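Local coordinates for protein proteolytically activated form of PPO4 Tyrosinase (Agaricus bisporus var. bisporus H97, PDB 4OUA) that catalyses the o-hydroxylation of monophenols and the oxidation of the resulting o-diphenols to o-quinones at a two-copper centre, the first step of melanin synthesis, at residues H56-F60 with A269-F274; V72-Y78 with G309-P315; D252-F256 with H265-A269. One frame throughout, in Å; residues are numbered along the deposited sequence.

Interaction 1: H56-F60 with A269-F274; sequences HGLPF and ALFAAF. With NA (sodium ion), chain E; CU1 (copper (I) ion), chain C.
H56 (rotamer t) uses both ring nitrogens: NE2 binds copper at 2.1 Å, and ND1 donates a 3.0 Å hydrogen bond to A269 O, near the ring plane, that probably helps hold the ring for the metal. With H81 and H90 it makes the type-3 CuA site. A hydrogen bond from L58 N to L270 O (3.2 Å) ties the backbones where G57 CA, 4.1 Å from L270 CA, leaves no room for a side chain. Segment 56-60 is irregular, cis before P59; G57 O (2.3 Å) and P59 O (2.1 Å), with G54 and two waters, bind sodium. Residues 272-274 have helical angles without regular bonds; F274 N bonds to F271 O at 3.1 Å. L58 O meets F274 CZ at the ring edge (3.1 Å), H56 CB packs on A273 CB (3.3 Å), L58 CD1 on F271 CZ (3.6 Å) and F60 CE1 on L270 CD2 (3.7 Å). The loop after helix 49-54 lies against the one before helix 277-295, from which F278 meets H56 edge-to-face.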
loop_
_atom_site.group_PDB
_atom_site.type_symbol
_atom_site.label_atom_id
_atom_site.label_comp_id
_atom_site.label_asym_id
_atom_site.label_seq_id
_atom_site.Cartn_x
_atom_site.Cartn_y
_atom_site.Cartn_z
ATOM N N HIS A 56 4.711 -5.847 7.778
ATOM C CA HIS A 56 3.960 -6.779 6.943
ATOM C C HIS A 56 4.377 -8.228 7.193
ATOM O O HIS A 56 3.573 -9.044 7.640
ATOM C CB HIS A 56 4.141 -6.423 5.465
ATOM C CG HIS A 56 3.134 -7.062 4.558
ATOM N ND1 HIS A 56 3.402 -8.204 3.835
ATOM C CD2 HIS A 56 1.862 -6.711 4.250
ATOM C CE1 HIS A 56 2.338 -8.532 3.124
ATOM N NE2 HIS A 56 1.390 -7.643 3.357
ATOM N N GLY A 57 5.639 -8.538 6.909
ATOM C CA GLY A 57 6.151 -9.884 7.096
ATOM C C GLY A 57 7.361 -9.921 8.008
ATOM O O GLY A 57 7.286 -9.516 9.169
ATOM N N LEU A 58 8.479 -10.415 7.485
ATOM C CA LEU A 58 9.729 -10.436 8.236
ATOM C C LEU A 58 10.268 -9.023 8.438
ATOM O O LEU A 58 10.041 -8.143 7.607
ATOM C CB LEU A 58 10.773 -11.297 7.522
ATOM C CG LEU A 58 10.550 -12.810 7.537
ATOM C CD1 LEU A 58 11.545 -13.504 6.622
ATOM C CD2 LEU A 58 10.661 -13.346 8.954
ATOM N N PRO A 59 10.982 -8.801 9.551
ATOM C CA PRO A 59 11.228 -9.826 10.568
ATOM C C PRO A 59 10.017 -10.040 11.469
ATOM O O PRO A 59 9.121 -9.199 11.503
ATOM C CB PRO A 59 12.402 -9.251 11.361
ATOM C CG PRO A 59 12.215 -7.777 11.254
ATOM C CD PRO A 59 11.656 -7.531 9.875
ATOM N N PHE A 60 9.991 -11.155 12.190
ATOM C CA PHE A 60 8.888 -11.441 13.096
ATOM C C PHE A 60 9.113 -10.786 14.454
ATOM O O PHE A 60 9.336 -11.468 15.452
ATOM C CB PHE A 60 8.706 -12.949 13.259
ATOM C CG PHE A 60 8.355 -13.659 11.980
ATOM C CD1 PHE A 60 7.794 -12.970 10.919
ATOM C CD2 PHE A 60 8.585 -15.017 11.844
ATOM C CE1 PHE A 60 7.470 -13.621 9.746
ATOM C CE2 PHE A 60 8.265 -15.672 10.673
ATOM C CZ PHE A 60 7.706 -14.973 9.622
ATOM N N ALA A 269 4.891 -13.005 0.695
ATOM C CA ALA A 269 4.279 -12.175 1.731
ATOM C C ALA A 269 5.268 -11.738 2.811
ATOM O O ALA A 269 5.038 -10.752 3.509
ATOM C CB ALA A 269 3.109 -12.915 2.365
ATOM N N LEU A 270 6.369 -12.470 2.943
ATOM C CA LEU A 270 7.357 -12.171 3.973
ATOM C C LEU A 270 8.348 -11.100 3.525
ATOM O O LEU A 270 9.119 -10.586 4.334
ATOM C CB LEU A 270 8.111 -13.443 4.372
ATOM C CG LEU A 270 7.278 -14.578 4.974
ATOM C CD1 LEU A 270 8.156 -15.781 5.273
ATOM C CD2 LEU A 270 6.552 -14.114 6.230
ATOM N N PHE A 271 8.324 -10.763 2.239
ATOM C CA PHE A 271 9.278 -9.804 1.688
ATOM C C PHE A 271 8.617 -8.755 0.796
ATOM O O PHE A 271 9.263 -7.800 0.370
ATOM C CB PHE A 271 10.364 -10.536 0.892
ATOM C CG PHE A 271 11.130 -11.552 1.693
ATOM C CD1 PHE A 271 12.193 -11.167 2.493
ATOM C CD2 PHE A 271 10.795 -12.895 1.637
ATOM C CE1 PHE A 271 12.903 -12.101 3.226
ATOM C CE2 PHE A 271 11.501 -13.833 2.368
ATOM C CZ PHE A 271 12.556 -13.434 3.163
ATOM N N ALA A 272 7.330 -8.934 0.520
ATOM C CA ALA A 272 6.622 -8.094 -0.444
ATOM C C ALA A 272 6.612 -6.617 -0.056
ATOM O O ALA A 272 6.684 -5.742 -0.919
ATOM C CB ALA A 272 5.195 -8.595 -0.621
ATOM N N ALA A 273 6.524 -6.344 1.241
ATOM C CA ALA A 273 6.428 -4.973 1.729
ATOM C C ALA A 273 7.697 -4.168 1.455
ATOM O O ALA A 273 7.647 -2.946 1.309
ATOM C CB ALA A 273 6.117 -4.970 3.216
ATOM N N PHE A 274 8.832 -4.857 1.379
ATOM C CA PHE A 274 10.118 -4.192 1.197
ATOM C C PHE A 274 10.261 -3.557 -0.186
ATOM O O PHE A 274 11.076 -2.656 -0.378
ATOM C CB PHE A 274 11.264 -5.177 1.441
ATOM C CG PHE A 274 11.378 -5.626 2.871
ATOM C CD1 PHE A 274 11.970 -4.808 3.820
ATOM C CD2 PHE A 274 10.895 -6.863 3.266
ATOM C CE1 PHE A 274 12.077 -5.214 5.138
ATOM C CE2 PHE A 274 10.999 -7.274 4.582
ATOM C CZ PHE A 274 11.592 -6.449 5.518
HETATM NA NA NA E . 7.447 -8.030 10.903
HETATM CU CU CU1 C . -0.660 -7.832 3.345
HETATM O O HOH W 1 -0.259 -8.515 1.064
HETATM O O HOH W 2 7.191 -6.166 12.360
HETATM O O HOH W 3 6.043 -8.914 12.321
#

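Interaction 2: V72-Y78 with G309-P315; sequences VPYESGY and GSMGFAP
Two irregular loops meet here, closest at Y74 and M311, whose CA atoms are 4.7 Å apart. One hydrogen bond crosses between them: M311 N donates to G77 O, short at 2.6 Å and nearly straight at 160°. A CA-H...O contact lies beside it, M311 CA to Y74 O at 3.1 Å, so the M311 backbone meets two residues of 72-78. Within 309-315 the chain folds back on itself, S310 N donating to F313 O at 2.9 Å. Among the aromatic contacts, M311, extended with chi1 and chi2 both t, sets SD over a face of the Y78 ring, 3.9 Å from its centroid, a Met-aromatic contact. The Y74 ring, chi1 t, receives P315 CD over one face in a CH-pi contact, 3.8 Å from CD to the centroid. G309 has a positive phi of 106°, and a CB there would run into Y74 CE2. Apolar packing adds V72 CG1 against M311 CG at 3.4 Å and Y74 CD1 against A314 CB at 4.2 Å. This is loop-to-loop packing beside, not within, the metal sites: it joins the connection between strands 304-305 and 318-319 to the segment leading towards H81 of CuA.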
loop_
_atom_site.group_PDB
_atom_site.type_symbol
_atom_site.label_atom_id
_atom_site.label_comp_id
_atom_site.label_asym_id
_atom_site.label_seq_id
_atom_site.Cartn_x
_atom_site.Cartn_y
_atom_site.Cartn_z
ATOM N N VAL A 72 3.610 -11.346 22.065
ATOM C CA VAL A 72 2.658 -11.494 20.971
ATOM C C VAL A 72 2.150 -12.930 20.875
ATOM O O VAL A 72 2.918 -13.878 21.048
ATOM C CB VAL A 72 3.281 -11.079 19.625
ATOM C CG1 VAL A 72 3.443 -9.570 19.559
ATOM C CG2 VAL A 72 4.618 -11.775 19.426
ATOM N N PRO A 73 0.849 -13.090 20.594
ATOM C CA PRO A 73 0.169 -14.391 20.570
ATOM C C PRO A 73 0.648 -15.328 19.464
ATOM O O PRO A 73 0.199 -16.472 19.410
ATOM C CB PRO A 73 -1.299 -14.012 20.347
ATOM C CG PRO A 73 -1.243 -12.691 19.661
ATOM C CD PRO A 73 -0.065 -11.985 20.262
ATOM N N TYR A 74 1.541 -14.858 18.600
ATOM C CA TYR A 74 1.978 -15.665 17.466
ATOM C C TYR A 74 3.173 -15.035 16.761
ATOM O O TYR A 74 3.135 -13.864 16.387
ATOM C CB TYR A 74 0.820 -15.854 16.483
ATOM C CG TYR A 74 0.988 -17.010 15.525
ATOM C CD1 TYR A 74 0.897 -18.322 15.969
ATOM C CD2 TYR A 74 1.220 -16.791 14.173
ATOM C CE1 TYR A 74 1.044 -19.385 15.096
ATOM C CE2 TYR A 74 1.367 -17.846 13.292
ATOM C CZ TYR A 74 1.276 -19.141 13.759
ATOM O OH TYR A 74 1.421 -20.197 12.889
ATOM N N GLU A 75 4.234 -15.817 16.585
ATOM C CA GLU A 75 5.436 -15.331 15.918
ATOM C C GLU A 75 5.295 -15.432 14.405
ATOM O O GLU A 75 5.434 -16.511 13.826
ATOM C CB GLU A 75 6.669 -16.106 16.383
ATOM C CG GLU A 75 7.978 -15.564 15.829
ATOM C CD GLU A 75 9.185 -16.359 16.287
ATOM O OE1 GLU A 75 8.995 -17.440 16.885
ATOM O OE2 GLU A 75 10.324 -15.903 16.051
ATOM N N SER A 76 5.019 -14.298 13.773
ATOM C CA SER A 76 4.834 -14.232 12.331
ATOM C C SER A 76 4.685 -12.779 11.900
ATOM O O SER A 76 4.954 -11.865 12.680
ATOM C CB SER A 76 3.611 -15.049 11.905
ATOM O OG SER A 76 3.419 -14.992 10.503
ATOM N N GLY A 77 4.258 -12.564 10.661
ATOM C CA GLY A 77 4.024 -11.220 10.167
ATOM C C GLY A 77 2.833 -10.578 10.852
ATOM O O GLY A 77 2.115 -11.231 11.609
ATOM N N TYR A 78 2.626 -9.291 10.594
ATOM C CA TYR A 78 1.479 -8.578 11.146
ATOM C C TYR A 78 0.291 -8.626 10.195
ATOM O O TYR A 78 -0.860 -8.661 10.632
ATOM C CB TYR A 78 1.831 -7.119 11.442
ATOM C CG TYR A 78 2.305 -6.849 12.851
ATOM C CD1 TYR A 78 1.466 -7.056 13.938
ATOM C CD2 TYR A 78 3.580 -6.355 13.092
ATOM C CE1 TYR A 78 1.892 -6.799 15.228
ATOM C CE2 TYR A 78 4.014 -6.095 14.378
ATOM C CZ TYR A 78 3.166 -6.317 15.442
ATOM O OH TYR A 78 3.595 -6.058 16.723
ATOM N N GLY A 309 -2.830 -17.070 10.281
ATOM C CA GLY A 309 -2.129 -16.737 11.508
ATOM C C GLY A 309 -1.202 -15.552 11.320
ATOM O O GLY A 309 -0.396 -15.526 10.391
ATOM N N SER A 310 -1.321 -14.564 12.199
ATOM C CA SER A 310 -0.473 -13.379 12.146
ATOM C C SER A 310 -0.051 -13.002 13.561
ATOM O O SER A 310 -0.561 -13.559 14.529
ATOM C CB SER A 310 -1.202 -12.218 11.471
ATOM O OG SER A 310 -2.301 -11.790 12.254
ATOM N N MET A 311 0.871 -12.057 13.695
ATOM C CA MET A 311 1.384 -11.718 15.019
ATOM C C MET A 311 0.311 -11.038 15.877
ATOM O O MET A 311 0.506 -10.815 17.071
ATOM C CB MET A 311 2.634 -10.833 14.892
ATOM C CG MET A 311 3.240 -10.338 16.216
ATOM S SD MET A 311 4.719 -9.311 16.021
ATOM C CE MET A 311 5.997 -10.565 15.801
ATOM N N GLY A 312 -0.826 -10.714 15.271
ATOM C CA GLY A 312 -1.930 -10.142 16.018
ATOM C C GLY A 312 -2.864 -11.229 16.512
ATOM O O GLY A 312 -3.370 -11.166 17.633
ATOM N N PHE A 313 -3.087 -12.235 15.673
ATOM C CA PHE A 313 -4.012 -13.313 16.001
ATOM C C PHE A 313 -3.439 -14.684 15.667
ATOM O O PHE A 313 -2.975 -14.918 14.552
ATOM C CB PHE A 313 -5.337 -13.124 15.262
ATOM C CG PHE A 313 -5.870 -11.724 15.315
ATOM C CD1 PHE A 313 -6.500 -11.251 16.454
ATOM C CD2 PHE A 313 -5.748 -10.883 14.223
ATOM C CE1 PHE A 313 -6.995 -9.961 16.505
ATOM C CE2 PHE A 313 -6.241 -9.594 14.265
ATOM C CZ PHE A 313 -6.865 -9.133 15.409
ATOM N N ALA A 314 -3.481 -15.591 16.638
ATOM C CA ALA A 314 -3.072 -16.970 16.411
ATOM C C ALA A 314 -4.144 -17.704 15.613
ATOM O O ALA A 314 -5.313 -17.317 15.638
ATOM C CB ALA A 314 -2.809 -17.673 17.730
ATOM N N PRO A 315 -3.749 -18.772 14.905
ATOM C CA PRO A 315 -4.673 -19.529 14.053
ATOM C C PRO A 315 -5.827 -20.140 14.845
ATOM O O PRO A 315 -5.596 -20.899 15.785
ATOM C CB PRO A 315 -3.783 -20.620 13.449
ATOM C CG PRO A 315 -2.645 -20.753 14.405
ATOM C CD PRO A 315 -2.406 -19.373 14.932
#

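Interaction 3: D252-F256 with H265-A269; sequences DIHGF and HMTHA. With CU1 (copper (I) ion), chain D.
This is a short-range contact between a helix and the turn that follows it: helix 246-258 supplies H254, and the loop before helix 277-295 supplies M266 and T267. The loop residues H265 to H268 form a type I beta turn, closed by H268 N to H265 O at 3.1 Å, and the nearest CA atoms are those of H254 and T267, 5.0 Å apart. H254, chi1 m, binds copper through NE2 at 2.0 Å. Its ND1 gives a weak hydrogen bond to M266 O, 2.9 Å away and near the ring plane, but bent to 124°. With H250 one helical turn earlier and H282 from the next helix, this completes the three-histidine CuB site of a type-3 copper centre, where H254 probably also contacts substrate. Coiled with all three chi angles m, M266 brings CE to 3.1 Å from H254 ND1, its SD lying oblique to the ring at 4.7 Å from the centroid. On the helix's next residue, G255 CA approaches T267 OG1 at 4.3 Å; M266 also packs on I277 and F278 of helix 277-295.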
loop_
_atom_site.group_PDB
_atom_site.type_symbol
_atom_site.label_atom_id
_atom_site.label_comp_id
_atom_site.label_asym_id
_atom_site.label_seq_id
_atom_site.Cartn_x
_atom_site.Cartn_y
_atom_site.Cartn_z
ATOM N N ASP A 252 -3.046 -11.007 -7.696
ATOM C CA ASP A 252 -2.519 -11.057 -9.057
ATOM C C ASP A 252 -1.405 -10.039 -9.291
ATOM O O ASP A 252 -0.485 -10.283 -10.071
ATOM C CB ASP A 252 -3.642 -10.836 -10.073
ATOM C CG ASP A 252 -4.603 -12.010 -10.148
ATOM O OD1 ASP A 252 -4.777 -12.706 -9.124
ATOM O OD2 ASP A 252 -5.186 -12.236 -11.231
ATOM N N ILE A 253 -1.487 -8.897 -8.618
ATOM C CA ILE A 253 -0.494 -7.843 -8.805
ATOM C C ILE A 253 0.831 -8.201 -8.141
ATOM O O ILE A 253 1.894 -7.826 -8.629
ATOM C CB ILE A 253 -0.985 -6.494 -8.256
ATOM C CG1 ILE A 253 -2.330 -6.121 -8.885
ATOM C CG2 ILE A 253 0.049 -5.410 -8.520
ATOM C CD1 ILE A 253 -2.286 -6.014 -10.392
ATOM N N HIS A 254 0.767 -8.916 -7.043
ATOM C CA HIS A 254 1.978 -9.386 -6.376
ATOM C C HIS A 254 2.676 -10.432 -7.233
ATOM O O HIS A 254 3.904 -10.492 -7.280
ATOM C CB HIS A 254 1.655 -9.957 -4.993
ATOM C CG HIS A 254 1.407 -8.911 -3.950
ATOM N ND1 HIS A 254 2.414 -8.128 -3.429
ATOM C CD2 HIS A 254 0.268 -8.523 -3.329
ATOM C CE1 HIS A 254 1.905 -7.299 -2.534
ATOM N NE2 HIS A 254 0.605 -7.516 -2.456
ATOM N N GLY A 255 1.892 -11.268 -7.908
ATOM C CA GLY A 255 2.426 -12.294 -8.784
ATOM C C GLY A 255 3.076 -11.720 -10.027
ATOM O O GLY A 255 4.164 -12.140 -10.414
ATOM N N PHE A 256 2.405 -10.759 -10.652
ATOM C CA PHE A 256 2.911 -10.136 -11.871
ATOM C C PHE A 256 4.281 -9.506 -11.655
ATOM O O PHE A 256 5.166 -9.618 -12.500
ATOM C CB PHE A 256 1.934 -9.071 -12.380
ATOM C CG PHE A 256 0.619 -9.622 -12.851
ATOM C CD1 PHE A 256 0.473 -10.971 -13.128
ATOM C CD2 PHE A 256 -0.473 -8.787 -13.024
ATOM C CE1 PHE A 256 -0.736 -11.475 -13.562
ATOM C CE2 PHE A 256 -1.683 -9.286 -13.459
ATOM C CZ PHE A 256 -1.815 -10.631 -13.728
ATOM N N HIS A 265 10.562 -10.588 -4.536
ATOM C CA HIS A 265 10.059 -10.089 -3.259
ATOM C C HIS A 265 8.543 -9.884 -3.255
ATOM O O HIS A 265 7.864 -10.271 -2.304
ATOM C CB HIS A 265 10.762 -8.781 -2.887
ATOM C CG HIS A 265 12.194 -8.956 -2.491
ATOM N ND1 HIS A 265 13.212 -9.091 -3.410
ATOM C CD2 HIS A 265 12.780 -9.024 -1.270
ATOM C CE1 HIS A 265 14.361 -9.230 -2.775
ATOM N NE2 HIS A 265 14.127 -9.195 -1.477
ATOM N N MET A 266 8.018 -9.278 -4.316
ATOM C CA MET A 266 6.594 -8.954 -4.387
ATOM C C MET A 266 5.689 -10.187 -4.360
ATOM O O MET A 266 4.509 -10.086 -4.025
ATOM C CB MET A 266 6.298 -8.134 -5.647
ATOM C CG MET A 266 6.470 -6.634 -5.473
ATOM S SD MET A 266 5.252 -5.908 -4.355
ATOM C CE MET A 266 3.745 -6.089 -5.305
ATOM N N THR A 267 6.234 -11.346 -4.712
ATOM C CA THR A 267 5.435 -12.567 -4.754
ATOM C C THR A 267 5.645 -13.423 -3.508
ATOM O O THR A 267 5.351 -14.618 -3.508
ATOM C CB THR A 267 5.753 -13.409 -6.001
ATOM O OG1 THR A 267 4.856 -14.525 -6.065
ATOM C CG2 THR A 267 7.187 -13.912 -5.954
ATOM N N HIS A 268 6.149 -12.802 -2.448
ATOM C CA HIS A 268 6.361 -13.486 -1.178
ATOM C C HIS A 268 5.920 -12.580 -0.030
ATOM O O HIS A 268 6.503 -11.519 0.190
ATOM C CB HIS A 268 7.830 -13.883 -1.016
ATOM C CG HIS A 268 8.059 -14.958 0.000
ATOM N ND1 HIS A 268 7.720 -14.812 1.328
ATOM C CD2 HIS A 268 8.597 -16.195 -0.117
ATOM C CE1 HIS A 268 8.036 -15.914 1.985
ATOM N NE2 HIS A 268 8.571 -16.769 1.130
ATOM N N ALA A 269 4.891 -13.005 0.695
ATOM C CA ALA A 269 4.279 -12.175 1.731
ATOM C C ALA A 269 5.268 -11.738 2.811
ATOM O O ALA A 269 5.038 -10.752 3.509
ATOM C CB ALA A 269 3.109 -12.915 2.365
HETATM CU CU CU1 D . -0.469 -7.236 -0.800
HETATM O O HOH W 1 -0.259 -8.515 1.064
#

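Interactions 1 and 3 both serve the dicopper centre, one at each metal, and water 1 bridges the two ions. Their centres are about 12 Å apart and they share A269, so the single run 265-274 between helices 246-258 and 277-295 offers backbone carbonyls to a histidine of each copper site. The centre of interaction 2 is about 13 Å from that of interaction 1 and about 21 Å from that of interaction 3; it touches interaction 1 through F60, whose CD1 is 3.3 Å from S76 C. In sequence the order is 56-60, 72-78, 252-256, 265-274, 309-315: interactions 1 and 2 interleave, and both span interaction 3, linking the copper core to the loop 309-315 beyond helix 277-295.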